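PDB 1EWQ: DNA mismatch repair protein MutS from Thermus aquaticus, which binds mismatched DNA and hydrolyses ATP weakly, and probably carries out the recognition step of mismatch repair. Local coordinates for residues L16-Q19 and Y20-R24. Numbering follows the deposited sequence.
With nucleotides of chain B.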
loop_
_atom_site.group_PDB
_atom_site.type_symbol
_atom_site.label_atom_id
_atom_site.label_comp_id
_atom_site.label_asym_id
_atom_site.label_seq_id
_atom_site.Cartn_x
_atom_site.Cartn_y
_atom_site.Cartn_z
ATOM N N LEU C 16 -4.724 -12.860 -37.100
ATOM C CA LEU C 16 -5.193 -12.188 -35.887
ATOM C C LEU C 16 -4.037 -11.516 -35.152
ATOM O O LEU C 16 -4.117 -10.339 -34.793
ATOM C CB LEU C 16 -5.878 -13.181 -34.939
ATOM C CG LEU C 16 -6.446 -12.590 -33.640
ATOM C CD1 LEU C 16 -7.564 -11.614 -33.973
ATOM C CD2 LEU C 16 -6.968 -13.704 -32.734
ATOM N N LEU C 17 -2.966 -12.272 -34.933
ATOM C CA LEU C 17 -1.801 -11.743 -34.241
ATOM C C LEU C 17 -1.186 -10.567 -34.996
ATOM O O LEU C 17 -0.479 -9.747 -34.416
ATOM C CB LEU C 17 -0.768 -12.852 -34.022
ATOM C CG LEU C 17 -1.218 -13.904 -33.003
ATOM C CD1 LEU C 17 -0.167 -15.002 -32.877
ATOM C CD2 LEU C 17 -1.454 -13.227 -31.654
ATOM N N GLN C 18 -1.463 -10.486 -36.291
ATOM C CA GLN C 18 -0.956 -9.386 -37.099
ATOM C C GLN C 18 -1.796 -8.166 -36.788
ATOM O O GLN C 18 -1.274 -7.121 -36.411
ATOM C CB GLN C 18 -1.059 -9.712 -38.589
ATOM C CG GLN C 18 0.232 -10.232 -39.189
ATOM C CD GLN C 18 1.351 -9.213 -39.125
ATOM O OE1 GLN C 18 1.211 -8.091 -39.612
ATOM N NE2 GLN C 18 2.472 -9.599 -38.524
ATOM N N GLN C 19 -3.107 -8.317 -36.948
ATOM C CA GLN C 19 -4.055 -7.250 -36.673
ATOM C C GLN C 19 -3.749 -6.707 -35.279
ATOM O O GLN C 19 -3.831 -5.502 -35.038
ATOM C CB GLN C 19 -5.478 -7.811 -36.733
ATOM C CG GLN C 19 -6.579 -6.812 -36.448
ATOM C CD GLN C 19 -7.958 -7.431 -36.540
ATOM O OE1 GLN C 19 -8.259 -8.404 -35.850
ATOM N NE2 GLN C 19 -8.804 -6.869 -37.398
ATOM N N TYR C 20 -3.377 -7.610 -34.374
ATOM C CA TYR C 20 -3.046 -7.274 -32.989
ATOM C C TYR C 20 -1.752 -6.468 -32.857
ATOM O O TYR C 20 -1.739 -5.371 -32.292
ATOM C CB TYR C 20 -2.923 -8.564 -32.168
ATOM C CG TYR C 20 -2.199 -8.406 -30.847
ATOM C CD1 TYR C 20 -2.782 -7.715 -29.785
ATOM C CD2 TYR C 20 -0.926 -8.938 -30.665
ATOM C CE1 TYR C 20 -2.112 -7.559 -28.570
ATOM C CE2 TYR C 20 -0.247 -8.789 -29.456
ATOM C CZ TYR C 20 -0.846 -8.099 -28.415
ATOM O OH TYR C 20 -0.178 -7.953 -27.223
ATOM N N VAL C 21 -0.666 -7.038 -33.369
ATOM C CA VAL C 21 0.651 -6.418 -33.317
ATOM C C VAL C 21 0.694 -5.054 -34.000
ATOM O O VAL C 21 1.421 -4.163 -33.566
ATOM C CB VAL C 21 1.714 -7.357 -33.950
ATOM C CG1 VAL C 21 3.023 -6.613 -34.177
ATOM C CG2 VAL C 21 1.949 -8.557 -33.036
ATOM N N GLU C 22 -0.092 -4.894 -35.060
ATOM C CA GLU C 22 -0.143 -3.638 -35.804
ATOM C C GLU C 22 -0.647 -2.504 -34.916
ATOM O O GLU C 22 -0.037 -1.435 -34.851
ATOM C CB GLU C 22 -1.073 -3.774 -37.010
ATOM C CG GLU C 22 -0.726 -2.859 -38.164
ATOM C CD GLU C 22 0.485 -3.347 -38.940
ATOM O OE1 GLU C 22 0.411 -4.463 -39.511
ATOM O OE2 GLU C 22 1.508 -2.623 -38.975
ATOM N N LEU C 23 -1.768 -2.744 -34.240
ATOM C CA LEU C 23 -2.361 -1.751 -33.350
ATOM C C LEU C 23 -1.451 -1.492 -32.154
ATOM O O LEU C 23 -1.196 -0.343 -31.793
ATOM C CB LEU C 23 -3.728 -2.231 -32.851
ATOM C CG LEU C 23 -4.826 -2.445 -33.896
ATOM C CD1 LEU C 23 -6.029 -3.114 -33.252
ATOM C CD2 LEU C 23 -5.216 -1.112 -34.507
ATOM N N ARG C 24 -0.960 -2.572 -31.554
ATOM C CA ARG C 24 -0.089 -2.486 -30.390
ATOM C C ARG C 24 1.027 -1.465 -30.553
ATOM O O ARG C 24 1.149 -0.537 -29.754
ATOM C CB ARG C 24 0.519 -3.856 -30.090
ATOM C CG ARG C 24 1.376 -3.897 -28.841
ATOM C CD ARG C 24 2.327 -5.073 -28.898
ATOM N NE ARG C 24 3.163 -4.993 -30.092
ATOM C CZ ARG C 24 4.057 -5.906 -30.459
ATOM N NH1 ARG C 24 4.247 -6.996 -29.723
ATOM N NH2 ARG C 24 4.766 -5.727 -31.568
ATOM P P DT B 15 -6.119 -16.236 -37.529
ATOM O OP1 DT B 15 -4.977 -15.349 -37.195
ATOM O OP2 DT B 15 -6.833 -16.070 -38.824
ATOM O "O5'" DT B 15 -5.571 -17.722 -37.427
ATOM C "C5'" DT B 15 -6.444 -18.773 -37.049
ATOM C "C4'" DT B 15 -5.699 -20.084 -37.004
ATOM O "O4'" DT B 15 -6.677 -21.123 -36.798
ATOM C "C3'" DT B 15 -5.006 -20.439 -38.313
ATOM O "O3'" DT B 15 -3.878 -21.275 -38.032
ATOM C "C2'" DT B 15 -6.088 -21.166 -39.089
ATOM C "C1'" DT B 15 -6.927 -21.827 -38.005
ATOM N N1 DT B 15 -8.381 -21.767 -38.238
ATOM C C2 DT B 15 -9.147 -22.826 -37.806
ATOM O O2 DT B 15 -8.675 -23.813 -37.255
ATOM N N3 DT B 15 -10.497 -22.687 -38.036
ATOM C C4 DT B 15 -11.137 -21.622 -38.641
ATOM O O4 DT B 15 -12.364 -21.634 -38.770
ATOM C C5 DT B 15 -10.268 -20.548 -39.074
ATOM C C7 DT B 15 -10.874 -19.349 -39.733
ATOM C C6 DT B 15 -8.951 -20.677 -38.861
ATOM P P DC B 14 -12.352 -13.397 -36.536
ATOM O OP1 DC B 14 -11.697 -12.097 -36.839
ATOM O OP2 DC B 14 -13.402 -13.921 -37.449
ATOM O "O5'" DC B 14 -11.189 -14.473 -36.362
ATOM C "C5'" DC B 14 -10.189 -14.281 -35.364
ATOM C "C4'" DC B 14 -9.255 -15.466 -35.305
ATOM O "O4'" DC B 14 -9.984 -16.659 -34.924
ATOM C "C3'" DC B 14 -8.551 -15.799 -36.620
ATOM O "O3'" DC B 14 -7.196 -16.169 -36.339
ATOM C "C2'" DC B 14 -9.339 -16.986 -37.147
ATOM C "C1'" DC B 14 -9.728 -17.698 -35.860
ATOM N N1 DC B 14 -10.927 -18.566 -35.932
ATOM C C2 DC B 14 -10.799 -19.931 -35.603
ATOM O O2 DC B 14 -9.679 -20.378 -35.302
ATOM N N3 DC B 14 -11.896 -20.723 -35.627
ATOM C C4 DC B 14 -13.080 -20.211 -35.966
ATOM N N4 DC B 14 -14.139 -21.026 -35.955
ATOM C C5 DC B 14 -13.234 -18.837 -36.330
ATOM C C6 DC B 14 -12.143 -18.058 -36.298
#
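Tyr20 and Leu17 share the buried side of helix 15-26, the first helix of the mismatch-repair protein's N-terminal domain. The ring of Tyr20 brings its edge to the backbone oxygen of Leu17, and its CD2 lies 4.4 Å from Leu17 CD2. With CG anti to the backbone N (chi1 163°), the ring is directed into the domain, where its hydroxyl bonds to the backbone N of Phe43 and its ring meets Phe43 edge-to-face. Leu17 O is closely packed: Val21 N donates to it over 2.9 Å from above the carbonyl plane, while Val21 CG2 comes to 3.0 Å from the same oxygen, a tight and probably strained approach. One residue earlier, Tyr20 N donates to Leu16 O over 2.9 Å, in the carbonyl plane. Leu23 lays its CG 3.4 Å from Gln19 O and continues onto Leu32 and Phe34 of strand 31-36. Gln19, extended beyond CG, gives a hydrogen bond from NE2 to the backbone oxygen of Val108.

The outer side is looser. Gln18 and Glu22 are joined through the backbone, Glu22 N to Gln18 O, but their side chains only pass each other: both chains bend at chi2, the amide and carboxylate planes stand 63° apart, and Gln18 OE1 stays 3.7 Å from Glu22 OE1, two oxygens with no bond between them.

At the N-terminal end, Leu16 N donates almost straight (168°) to OP1 of DT15 of chain B, and Leu16 CB packs 3.6 Å from O3' of DC14 of chain B. A backbone amide thus grips the phosphate without reading a base, and the helix dipole probably adds a favourable pull on its negative charge.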